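Local coordinates for myosin regulatory light chain (Physarum polycephalum, PDB 2BL0), which binds calcium through an EF-hand and serves as the regulatory light chain of a slime-mould myosin II, at residues E26-Q29 / T30-Q34. Residues are numbered along the deposited sequence; the frame is centred on the assembly and turned at random.
Sequences EGLQ and TVLKQ
From Thr30 to Lys33 each amide reaches back four residues in the regular alpha-helical pattern: the middle pair, Val31 N to Gly27 O and Leu32 N to Leu28 O, are both 2.9 Å, while the outer two, Thr30 N to Glu26 O (3.3 Å) and Lys33 N to Gln29 O (3.2 Å), are longer, with donors tilted about 25° from the carbonyl plane. A water ties the Glu26 end to Thr30. It donates to Glu26 O and to Glu26 OE2, 2.8 Å from each, and accepts from Thr30 OG1 at 3.1 Å, which leaves Glu26 O held by both an amide and a water. The Thr30 torsion (chi1 -66°) sets OG1 beside its own backbone N, where it can reach that water. All this belongs to helix 25-35, the exiting helix of the first EF-hand, which follows the short strand 22-24 paired with 58-60 of the calcium-binding hand. On the buried side Leu28 CG approaches Leu32 CD1 at 4.2 Å, one turn on, and Leu28 CD1 lies 4.4 Å from Val31 CB. Both leucines rest on Phe44 of helix 41-51, and Leu28 also reaches Phe48; Leu28 and Val31 pack against another protein chain of the assembly.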
# COMPACT_ATOMS: atom_id res chain seq x y z
N GLU C 26 23.70 -37.46 -3.29
CA GLU C 26 23.49 -38.48 -2.27
C GLU C 26 22.68 -37.93 -1.08
O GLU C 26 21.69 -38.55 -0.63
CB GLU C 26 24.88 -38.97 -1.81
CG GLU C 26 24.91 -40.17 -0.90
CD GLU C 26 24.57 -41.49 -1.58
OE1 GLU C 26 24.93 -41.73 -2.76
OE2 GLU C 26 23.94 -42.31 -0.90
N GLY C 27 23.07 -36.78 -0.57
CA GLY C 27 22.37 -36.17 0.55
C GLY C 27 20.97 -35.72 0.19
O GLY C 27 20.05 -35.87 0.99
N LEU C 28 20.79 -35.19 -1.02
CA LEU C 28 19.47 -34.71 -1.42
C LEU C 28 18.49 -35.87 -1.53
O LEU C 28 17.34 -35.75 -1.10
CB LEU C 28 19.52 -33.89 -2.71
CG LEU C 28 18.17 -33.28 -3.11
CD1 LEU C 28 17.58 -32.35 -2.04
CD2 LEU C 28 18.35 -32.55 -4.42
N GLN C 29 18.96 -37.00 -2.05
CA GLN C 29 18.15 -38.22 -2.09
C GLN C 29 17.65 -38.58 -0.69
O GLN C 29 16.48 -38.91 -0.52
CB GLN C 29 18.93 -39.39 -2.67
CG GLN C 29 19.32 -39.20 -4.11
CD GLN C 29 18.16 -39.39 -5.07
OE1 GLN C 29 16.99 -39.40 -4.67
NE2 GLN C 29 18.48 -39.56 -6.35
N THR C 30 18.53 -38.52 0.29
CA THR C 30 18.16 -38.83 1.67
C THR C 30 17.17 -37.83 2.23
O THR C 30 16.20 -38.20 2.88
CB THR C 30 19.42 -38.89 2.53
OG1 THR C 30 20.23 -39.99 2.10
CG2 THR C 30 19.11 -39.21 3.97
N VAL C 31 17.39 -36.54 1.94
CA VAL C 31 16.48 -35.49 2.37
C VAL C 31 15.05 -35.70 1.82
O VAL C 31 14.05 -35.59 2.55
CB VAL C 31 17.03 -34.09 1.96
CG1 VAL C 31 15.99 -33.04 2.15
CG2 VAL C 31 18.28 -33.77 2.78
N LEU C 32 14.96 -36.01 0.53
CA LEU C 32 13.66 -36.24 -0.08
C LEU C 32 12.94 -37.42 0.57
O LEU C 32 11.73 -37.37 0.83
CB LEU C 32 13.80 -36.44 -1.60
CG LEU C 32 14.25 -35.19 -2.36
CD1 LEU C 32 14.69 -35.54 -3.77
CD2 LEU C 32 13.13 -34.15 -2.37
N LYS C 33 13.69 -38.46 0.91
CA LYS C 33 13.10 -39.63 1.60
C LYS C 33 12.64 -39.25 2.99
O LYS C 33 11.56 -39.66 3.43
CB LYS C 33 14.08 -40.78 1.64
CG LYS C 33 14.32 -41.37 0.27
CD LYS C 33 15.32 -42.48 0.29
CE LYS C 33 15.47 -43.09 -1.10
NZ LYS C 33 16.58 -44.08 -1.15
N GLN C 34 13.45 -38.46 3.70
CA GLN C 34 13.12 -38.04 5.06
C GLN C 34 11.78 -37.33 5.08
O GLN C 34 10.90 -37.64 5.89
CB GLN C 34 14.20 -37.11 5.65
CG GLN C 34 15.54 -37.73 5.99
CD GLN C 34 16.57 -36.67 6.45
OE1 GLN C 34 16.43 -35.50 6.12
NE2 GLN C 34 17.61 -37.10 7.18
O HOH W 1 21.30 -41.37 -0.50